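Local atomic coordinates of cysteine desulfurase (Thermococcus onnurineus, PDB entry 5B89), a protein that probably catalyses the pyridoxal-phosphate-dependent removal of sulfur from L-cysteine, passing it to a sulfur carrier and releasing L-alanine. Residues 91-96 against 230-235; 104-109 against 210-215; 244-249 against 295-300. All coordinates share one frame; numbering follows the deposited sequence.

How the interactions relate
Interactions 1 and 3 use neighbouring strands of one mixed sheet, and interaction 2 lies beside it at the cofactor. Interactions 1 and 2 have centres about 9 Å apart and both reach pyridoxal phosphate: Ala-211 N probably bonds Ala-231 O (2.9 Å), and Ser-233 OG and Thr-106 OG1 lie 2.7 Å apart in a probable hydrogen bond. Interaction 3 has its centre about 7 Å from that of interaction 1; Gly-234 N lies 2.8 Å from Ile-244 O and probably bonds it. Between interactions 2 and 3, about 10 Å apart centre to centre, Ser-109 OG makes a weak hydrogen bond to Val-246 O. Along the chain, interaction 2 is nested within interaction 1.

Interaction 1: 91-96 against 230-235. With PLP (pyridoxal-5'-phosphate), chain G.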
loop_
_atom_site.group_PDB
_atom_site.type_symbol
_atom_site.label_atom_id
_atom_site.label_comp_id
_atom_site.label_asym_id
_atom_site.label_seq_id
_atom_site.Cartn_x
_atom_site.Cartn_y
_atom_site.Cartn_z
ATOM N N ASP B 91 -19.641 3.770 -5.229
ATOM C CA ASP B 91 -20.850 4.508 -4.978
ATOM C C ASP B 91 -20.616 5.821 -4.239
ATOM O O ASP B 91 -21.298 6.746 -4.491
ATOM C CB ASP B 91 -21.921 3.683 -4.275
ATOM C CG ASP B 91 -22.453 2.558 -5.106
ATOM O OD1 ASP B 91 -22.378 2.577 -6.288
ATOM O OD2 ASP B 91 -22.998 1.652 -4.510
ATOM N N PHE B 92 -19.655 5.864 -3.343
ATOM C CA PHE B 92 -19.374 7.054 -2.572
ATOM C C PHE B 92 -18.989 8.246 -3.468
ATOM O O PHE B 92 -19.332 9.308 -3.155
ATOM C CB PHE B 92 -18.243 6.711 -1.571
ATOM C CG PHE B 92 -17.854 7.814 -0.618
ATOM C CD1 PHE B 92 -18.748 8.319 0.265
ATOM C CD2 PHE B 92 -16.588 8.246 -0.571
ATOM C CE1 PHE B 92 -18.373 9.287 1.155
ATOM C CE2 PHE B 92 -16.200 9.194 0.325
ATOM C CZ PHE B 92 -17.096 9.714 1.176
ATOM N N ILE B 93 -18.299 7.972 -4.564
ATOM C CA ILE B 93 -17.851 8.996 -5.488
ATOM C C ILE B 93 -18.574 9.061 -6.822
ATOM O O ILE B 93 -18.239 9.778 -7.650
ATOM C CB ILE B 93 -16.326 9.035 -5.683
ATOM C CG1 ILE B 93 -15.843 7.816 -6.441
ATOM C CG2 ILE B 93 -15.668 9.121 -4.332
ATOM C CD1 ILE B 93 -14.380 7.861 -6.793
ATOM N N GLY B 94 -19.580 8.245 -6.933
ATOM C CA GLY B 94 -20.403 8.262 -8.176
ATOM C C GLY B 94 -19.752 7.560 -9.310
ATOM O O GLY B 94 -20.116 7.839 -10.534
ATOM N N ALA B 95 -18.826 6.611 -9.134
ATOM C CA ALA B 95 -18.165 5.882 -10.194
ATOM C C ALA B 95 -18.758 4.492 -10.403
ATOM O O ALA B 95 -19.517 4.042 -9.530
ATOM C CB ALA B 95 -16.705 5.717 -9.803
ATOM N N LYS B 96 -18.345 3.856 -11.455
ATOM C CA LYS B 96 -18.670 2.436 -11.674
ATOM C C LYS B 96 -17.634 1.620 -10.894
ATOM O O LYS B 96 -16.464 2.049 -10.712
ATOM C CB LYS B 96 -18.589 2.055 -13.121
ATOM C CG LYS B 96 -19.581 2.863 -14.046
ATOM C CD LYS B 96 -19.428 2.382 -15.491
ATOM C CE LYS B 96 -20.381 3.094 -16.480
ATOM N NZ LYS B 96 -20.342 2.358 -17.777
ATOM N N LEU B 230 -9.150 10.657 -10.373
ATOM C CA LEU B 230 -9.377 11.252 -9.030
ATOM C C LEU B 230 -8.714 10.413 -7.986
ATOM O O LEU B 230 -8.799 9.195 -8.103
ATOM C CB LEU B 230 -10.804 11.495 -8.748
ATOM C CG LEU B 230 -11.153 12.197 -7.430
ATOM C CD1 LEU B 230 -12.357 13.041 -7.568
ATOM C CD2 LEU B 230 -11.375 11.180 -6.348
ATOM N N ALA B 231 -8.028 11.055 -7.048
ATOM C CA ALA B 231 -7.251 10.279 -6.006
ATOM C C ALA B 231 -7.714 10.750 -4.635
ATOM O O ALA B 231 -8.006 11.928 -4.431
ATOM C CB ALA B 231 -5.780 10.611 -6.164
ATOM N N PHE B 232 -7.838 9.833 -3.690
ATOM C CA PHE B 232 -8.005 10.168 -2.279
ATOM C C PHE B 232 -7.391 9.126 -1.386
ATOM O O PHE B 232 -6.989 8.084 -1.858
ATOM C CB PHE B 232 -9.421 10.487 -1.926
ATOM C CG PHE B 232 -10.387 9.360 -1.909
ATOM C CD1 PHE B 232 -10.607 8.679 -0.713
ATOM C CD2 PHE B 232 -11.148 9.004 -3.006
ATOM C CE1 PHE B 232 -11.537 7.724 -0.598
ATOM C CE2 PHE B 232 -12.104 8.043 -2.880
ATOM C CZ PHE B 232 -12.289 7.353 -1.664
ATOM N N SER B 233 -7.258 9.475 -0.095
ATOM C CA SER B 233 -6.622 8.596 0.935
ATOM C C SER B 233 -7.617 8.145 1.948
ATOM O O SER B 233 -8.339 9.002 2.512
ATOM C CB SER B 233 -5.498 9.319 1.711
ATOM O OG SER B 233 -4.390 9.615 0.784
ATOM N N GLY B 234 -7.678 6.852 2.270
ATOM C CA GLY B 234 -8.596 6.394 3.278
ATOM C C GLY B 234 -8.391 6.887 4.659
ATOM O O GLY B 234 -9.351 7.048 5.405
ATOM N N HIS B 235 -7.159 7.207 5.008
ATOM C CA HIS B 235 -6.826 7.597 6.384
ATOM C C HIS B 235 -7.162 8.998 6.821
ATOM O O HIS B 235 -7.038 9.350 7.932
ATOM C CB HIS B 235 -5.356 7.341 6.692
ATOM C CG HIS B 235 -4.409 8.251 5.983
ATOM N ND1 HIS B 235 -3.932 9.388 6.562
ATOM C CD2 HIS B 235 -3.865 8.203 4.752
ATOM C CE1 HIS B 235 -3.145 10.007 5.718
ATOM N NE2 HIS B 235 -3.076 9.306 4.611
HETATM N N1 PLP G . -2.795 15.997 -1.440
HETATM C C2 PLP G . -3.424 16.719 -0.472
HETATM C C2A PLP G . -4.244 17.942 -0.819
HETATM C C3 PLP G . -3.236 16.292 0.855
HETATM O O3 PLP G . -3.845 16.973 1.857
HETATM C C4 PLP G . -2.492 15.117 1.130
HETATM C C4A PLP G . -2.268 14.727 2.644
HETATM C C5 PLP G . -1.947 14.393 0.038
HETATM C C6 PLP G . -2.082 14.848 -1.256
HETATM C C5A PLP G . -1.107 13.155 0.336
HETATM O O4P PLP G . -1.972 12.120 0.893
HETATM P P PLP G . -1.187 10.850 1.308
HETATM O O1P PLP G . -2.208 10.009 1.908
HETATM O O2P PLP G . -0.150 11.328 2.328
HETATM O O3P PLP G . -0.527 10.310 0.127
#
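Ile-93 meets the strand through two of its methyl groups, each with its own partner. CG2 lies against the ring of Phe-232, 4.0 Å from CE2, while CD1 extends toward Leu-230 and stops 4.5 Å from CD2, a looser approach. The isoleucine and the phenylalanine slant across one another. CG of Phe-232 stands between its own backbone N and carbonyl carbon (chi1 71°), a torsion that carries the ring out to Ile-93. Both partners are buried, and the contact is purely apolar.

Ile-93 lies in the last turn of its helix; Gly-94 follows with positive phi (78°) and turns the chain in a Schellman motif, one of whose bonds, Gly-94 N to Asp-91 O, is weak at 3.3 Å. Around the pair, Tyr-248 of strand 245-249 packs on both Ile-93 and Leu-230, and Val-246 packs on Phe-232.

Alternation along strand 229-233 sends Ala-231 to the other side, against helix 106-117. Beyond it, Ser-233 OG donates a very short bond of 2.5 Å to PLP O1P, and His-235 NE2 reaches the same oxygen at 2.9 Å, with O1P in the plane of the imidazole at its edge. One phosphate oxygen is thus held by two donors; Thr-45, bonded to His-235 ND1, probably helps to fix the ring. Phosphate ligands at the end of a strand, just before Lys-236, are consistent with the cofactor site of fold-type I enzymes, to which the class-V aminotransferase family belongs.

Interaction 2: 104-109 against 210-215. With PLP (pyridoxal-5'-phosphate), chain G.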
loop_
_atom_site.group_PDB
_atom_site.type_symbol
_atom_site.label_atom_id
_atom_site.label_comp_id
_atom_site.label_asym_id
_atom_site.label_seq_id
_atom_site.Cartn_x
_atom_site.Cartn_y
_atom_site.Cartn_z
ATOM N N LYS B 104 -1.926 2.621 -2.215
ATOM C CA LYS B 104 -1.565 2.771 -0.800
ATOM C C LYS B 104 -1.949 4.106 -0.193
ATOM O O LYS B 104 -2.104 4.222 0.960
ATOM C CB LYS B 104 -0.079 2.456 -0.514
ATOM C CG LYS B 104 0.849 3.602 -0.604
ATOM C CD LYS B 104 2.211 3.268 0.000
ATOM C CE LYS B 104 2.895 2.336 -0.963
ATOM N NZ LYS B 104 2.993 2.937 -2.344
ATOM N N ASN B 105 -2.090 5.096 -1.043
ATOM C CA ASN B 105 -2.408 6.458 -0.634
ATOM C C ASN B 105 -2.606 7.356 -1.862
ATOM O O ASN B 105 -2.423 6.933 -2.941
ATOM C CB ASN B 105 -1.303 7.051 0.282
ATOM C CG ASN B 105 0.086 7.018 -0.342
ATOM O OD1 ASN B 105 0.257 7.102 -1.492
ATOM N ND2 ASN B 105 1.064 6.851 0.501
ATOM N N THR B 106 -2.963 8.595 -1.607
ATOM C CA THR B 106 -3.176 9.570 -2.721
ATOM C C THR B 106 -1.939 9.745 -3.507
ATOM O O THR B 106 -1.942 9.856 -4.726
ATOM C CB THR B 106 -3.654 10.914 -2.193
ATOM O OG1 THR B 106 -4.950 10.801 -1.596
ATOM C CG2 THR B 106 -3.698 11.959 -3.220
ATOM N N SER B 107 -0.793 9.801 -2.809
ATOM C CA SER B 107 0.501 10.054 -3.456
ATOM C C SER B 107 0.789 8.930 -4.493
ATOM O O SER B 107 1.169 9.282 -5.680
ATOM C CB SER B 107 1.612 10.099 -2.464
ATOM O OG SER B 107 1.365 11.176 -1.532
ATOM N N GLU B 108 0.607 7.668 -4.137
ATOM C CA GLU B 108 0.750 6.557 -5.088
ATOM C C GLU B 108 -0.225 6.799 -6.266
ATOM O O GLU B 108 0.185 6.734 -7.436
ATOM C CB GLU B 108 0.554 5.190 -4.480
ATOM C CG GLU B 108 0.708 4.062 -5.483
ATOM C CD GLU B 108 0.319 2.679 -4.913
ATOM O OE1 GLU B 108 0.479 2.458 -3.715
ATOM O OE2 GLU B 108 0.066 1.768 -5.723
ATOM N N SER B 109 -1.510 7.079 -5.964
ATOM C CA SER B 109 -2.467 7.286 -7.036
ATOM C C SER B 109 -2.059 8.362 -8.039
ATOM O O SER B 109 -2.095 8.104 -9.280
ATOM C CB SER B 109 -3.786 7.705 -6.449
ATOM O OG SER B 109 -4.361 6.695 -5.636
ATOM N N ASP B 210 -7.026 15.912 -7.192
ATOM C CA ASP B 210 -6.468 15.468 -5.904
ATOM C C ASP B 210 -7.502 15.785 -4.860
ATOM O O ASP B 210 -7.662 16.966 -4.424
ATOM C CB ASP B 210 -5.120 16.167 -5.603
ATOM C CG ASP B 210 -4.554 15.928 -4.180
ATOM O OD1 ASP B 210 -5.282 15.263 -3.418
ATOM O OD2 ASP B 210 -3.493 16.544 -3.855
ATOM N N ALA B 211 -8.284 14.775 -4.415
ATOM C CA ALA B 211 -9.369 14.890 -3.469
ATOM C C ALA B 211 -8.899 14.419 -2.063
ATOM O O ALA B 211 -9.782 14.089 -1.242
ATOM C CB ALA B 211 -10.588 14.172 -3.960
ATOM N N ALA B 212 -7.638 14.456 -1.795
ATOM C CA ALA B 212 -7.156 13.893 -0.510
ATOM C C ALA B 212 -7.751 14.684 0.624
ATOM O O ALA B 212 -7.975 14.077 1.678
ATOM C CB ALA B 212 -5.669 13.905 -0.463
ATOM N N GLN B 213 -7.967 15.974 0.499
ATOM C CA GLN B 213 -8.502 16.771 1.625
ATOM C C GLN B 213 -9.951 17.026 1.570
ATOM O O GLN B 213 -10.549 17.541 2.566
ATOM C CB GLN B 213 -7.776 18.052 1.762
ATOM C CG GLN B 213 -6.449 17.893 2.237
ATOM C CD GLN B 213 -6.355 17.116 3.595
ATOM O OE1 GLN B 213 -7.304 17.026 4.496
ATOM N NE2 GLN B 213 -5.172 16.519 3.741
ATOM N N SER B 214 -10.603 16.674 0.491
ATOM C CA SER B 214 -12.014 16.790 0.370
ATOM C C SER B 214 -12.836 15.499 0.732
ATOM O O SER B 214 -13.926 15.564 1.320
ATOM C CB SER B 214 -12.470 17.244 -0.975
ATOM O OG SER B 214 -11.976 16.433 -2.000
ATOM N N ALA B 215 -12.332 14.315 0.357
ATOM C CA ALA B 215 -13.075 13.113 0.573
ATOM C C ALA B 215 -13.416 12.917 2.066
ATOM O O ALA B 215 -12.496 13.033 2.940
ATOM C CB ALA B 215 -12.273 11.945 0.081
HETATM N N1 PLP G . -2.795 15.997 -1.440
HETATM C C2 PLP G . -3.424 16.719 -0.472
HETATM C C2A PLP G . -4.244 17.942 -0.819
HETATM C C3 PLP G . -3.236 16.292 0.855
HETATM O O3 PLP G . -3.845 16.973 1.857
HETATM C C4 PLP G . -2.492 15.117 1.130
HETATM C C4A PLP G . -2.268 14.727 2.644
HETATM C C5 PLP G . -1.947 14.393 0.038
HETATM C C6 PLP G . -2.082 14.848 -1.256
HETATM C C5A PLP G . -1.107 13.155 0.336
HETATM O O4P PLP G . -1.972 12.120 0.893
HETATM P P PLP G . -1.187 10.850 1.308
HETATM O O1P PLP G . -2.208 10.009 1.908
HETATM O O2P PLP G . -0.150 11.328 2.328
HETATM O O3P PLP G . -0.527 10.310 0.127
#
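Thr-106 and Asp-210 cross at about a right angle, the threonine methyl CG2 standing 3.7 Å from the carboxylate oxygen OD1. The other branch of the threonine turns to Ala-212, where OG1 lies 3.4 Å from CB; the polar partner of that hydroxyl is Ser-233. Both branches therefore touch the 210-215 loop, and CG2 also approaches the cofactor ring.

CG of Asp-210 is anti to the backbone N (chi1 171°), which swings the carboxylate to the pyridine nitrogen: OD2 is 2.6 Å from PLP N1. OD1 is occupied by the loop itself, accepting from Ala-212 N at 3.0 Å, nearly along its C-O axis. This Asx turn limits rotation of the carboxylate and brings the methyl of Ala-212 over the cofactor ring, with CB 3.6 Å from PLP C2. With an alanine at Asp-210, N1 would probably lose its facing carboxylate and Ala-212 N the acceptor that shapes the turn. Farther along, Gln-213 is directed to the ring oxygen O3, though the crowding there makes the detail doubtful.

At the start of helix 106-117 the chain faces the phosphate. Ser-107 grips PLP O3P twice, through its backbone N at 3.0 Å and OG at 2.7 Å. Asn-105 caps the helix, its OD1 accepting from Glu-108 N at 2.7 Å, and its ND2 bonds backbone oxygens of Thr-288 and Ala-286 of the second subunit. The amino end of helix 106-117 is likely to favour the phosphate charge. A helix N-terminus at the phosphate together with an aspartate at the pyridine nitrogen is characteristic of the fold-type I PLP site.

Interaction 3: 244-249 against 295-300; sequences IGVLYI and IGLAAG
The segment 244-249 is extended, entering strand 245-249 just after Ile-244, whereas 295-300 is regular helix, with Ala-299 N bonded to Ile-295 O and Gly-300 N to Gly-296 O. The two backbones are nearest at Ile-244 and Leu-297, where the CA atoms are 7.4 Å apart, so the helix meets the strand at its beginning.

Leu-297 supplies the whole helix side of the contact. Its CG is anti to the backbone N (chi1 174°), a torsion that extends the side chain toward the strand and places CD2 against two residues at once: Val-246 CG2 at 3.9 Å and Ile-244 CG1 at 4.1 Å. Nearer the helix backbone, Leu-297 CB meets Ile-244 CG2 at 4.0 Å. The isoleucine thus touches the leucine with both of its branches and slants across it, while Val-246 crosses it at about a right angle and offers the methyl that lies beside its own backbone N. Ile-244 and Val-246 point to the same side because they are two residues apart; a side chain on the intervening Gly-245 would point away from the helix. These are van der Waals contacts between buried aliphatic groups.

Phe-102 of strand 100-103 packs on both Ile-244 and Val-246, and Phe-232 of strand 229-233 touches Val-246 from the neighbouring strand. Helix 73-93 joins the same layer, with Val-89 on Val-246 and Ser-85 and Ile-88 on Ala-298, and so helix 291-307 packs against both that helix and strand 245-249, which is flanked in the sheet by strands 100-103 and 229-233.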
loop_
_atom_site.group_PDB
_atom_site.type_symbol
_atom_site.label_atom_id
_atom_site.label_comp_id
_atom_site.label_asym_id
_atom_site.label_seq_id
_atom_site.Cartn_x
_atom_site.Cartn_y
_atom_site.Cartn_z
ATOM N N ILE B 244 -4.316 2.590 2.567
ATOM C CA ILE B 244 -5.293 2.389 1.486
ATOM C C ILE B 244 -5.643 3.705 0.850
ATOM O O ILE B 244 -6.068 4.661 1.495
ATOM C CB ILE B 244 -6.562 1.644 2.013
ATOM C CG1 ILE B 244 -7.448 1.181 0.884
ATOM C CG2 ILE B 244 -7.302 2.372 3.101
ATOM C CD1 ILE B 244 -6.925 0.016 0.080
ATOM N N GLY B 245 -5.424 3.765 -0.393
ATOM C CA GLY B 245 -5.823 4.896 -1.228
ATOM C C GLY B 245 -6.694 4.431 -2.347
ATOM O O GLY B 245 -6.814 3.249 -2.670
ATOM N N VAL B 246 -7.242 5.418 -3.070
ATOM C CA VAL B 246 -8.103 5.162 -4.233
ATOM C C VAL B 246 -7.612 5.976 -5.412
ATOM O O VAL B 246 -7.208 7.113 -5.252
ATOM C CB VAL B 246 -9.568 5.496 -3.875
ATOM C CG1 VAL B 246 -10.448 5.444 -5.141
ATOM C CG2 VAL B 246 -10.103 4.611 -2.811
ATOM N N LEU B 247 -7.617 5.319 -6.562
ATOM C CA LEU B 247 -7.451 5.963 -7.848
ATOM C C LEU B 247 -8.676 5.627 -8.688
ATOM O O LEU B 247 -8.944 4.458 -9.025
ATOM C CB LEU B 247 -6.196 5.570 -8.555
ATOM C CG LEU B 247 -6.015 6.142 -10.019
ATOM C CD1 LEU B 247 -6.020 7.603 -9.958
ATOM C CD2 LEU B 247 -4.789 5.539 -10.645
ATOM N N TYR B 248 -9.444 6.680 -9.047
ATOM C CA TYR B 248 -10.493 6.551 -10.042
ATOM C C TYR B 248 -9.966 6.840 -11.383
ATOM O O TYR B 248 -9.254 7.819 -11.597
ATOM C CB TYR B 248 -11.592 7.595 -9.725
ATOM C CG TYR B 248 -12.586 7.927 -10.843
ATOM C CD1 TYR B 248 -13.603 7.049 -11.158
ATOM C CD2 TYR B 248 -12.414 9.034 -11.580
ATOM C CE1 TYR B 248 -14.508 7.364 -12.104
ATOM C CE2 TYR B 248 -13.297 9.346 -12.557
ATOM C CZ TYR B 248 -14.316 8.487 -12.818
ATOM O OH TYR B 248 -15.308 8.738 -13.838
ATOM N N ILE B 249 -10.276 5.910 -12.293
ATOM C CA ILE B 249 -9.939 5.993 -13.732
ATOM C C ILE B 249 -11.184 5.898 -14.527
ATOM O O ILE B 249 -11.872 4.869 -14.567
ATOM C CB ILE B 249 -9.014 4.866 -14.154
ATOM C CG1 ILE B 249 -7.723 4.807 -13.307
ATOM C CG2 ILE B 249 -8.725 4.934 -15.641
ATOM C CD1 ILE B 249 -6.887 3.583 -13.530
ATOM N N ILE B 295 -11.438 -3.161 3.286
ATOM C CA ILE B 295 -12.573 -3.437 4.160
ATOM C C ILE B 295 -12.730 -2.365 5.183
ATOM O O ILE B 295 -13.844 -1.912 5.492
ATOM C CB ILE B 295 -12.402 -4.867 4.758
ATOM C CG1 ILE B 295 -12.586 -5.901 3.666
ATOM C CG2 ILE B 295 -13.378 -5.106 5.960
ATOM C CD1 ILE B 295 -12.067 -7.340 4.008
ATOM N N GLY B 296 -11.623 -1.914 5.759
ATOM C CA GLY B 296 -11.680 -0.797 6.686
ATOM C C GLY B 296 -12.169 0.530 6.092
ATOM O O GLY B 296 -12.949 1.252 6.746
ATOM N N LEU B 297 -11.691 0.737 4.890
ATOM C CA LEU B 297 -12.139 1.977 4.191
ATOM C C LEU B 297 -13.627 1.901 3.916
ATOM O O LEU B 297 -14.295 2.919 4.129
ATOM C CB LEU B 297 -11.327 2.182 2.922
ATOM C CG LEU B 297 -11.783 3.360 2.010
ATOM C CD1 LEU B 297 -11.822 4.623 2.773
ATOM C CD2 LEU B 297 -10.911 3.447 0.791
ATOM N N ALA B 298 -14.138 0.780 3.465
ATOM C CA ALA B 298 -15.610 0.637 3.229
ATOM C C ALA B 298 -16.338 0.838 4.510
ATOM O O ALA B 298 -17.385 1.539 4.532
ATOM C CB ALA B 298 -15.892 -0.703 2.593
ATOM N N ALA B 299 -15.835 0.406 5.649
ATOM C CA ALA B 299 -16.459 0.671 6.916
ATOM C C ALA B 299 -16.412 2.079 7.285
ATOM O O ALA B 299 -17.412 2.586 7.807
ATOM C CB ALA B 299 -15.794 -0.224 8.030
ATOM N N GLY B 300 -15.346 2.816 7.010
ATOM C CA GLY B 300 -15.275 4.273 7.262
ATOM C C GLY B 300 -16.259 4.983 6.383
ATOM O O GLY B 300 -16.966 5.856 6.955
#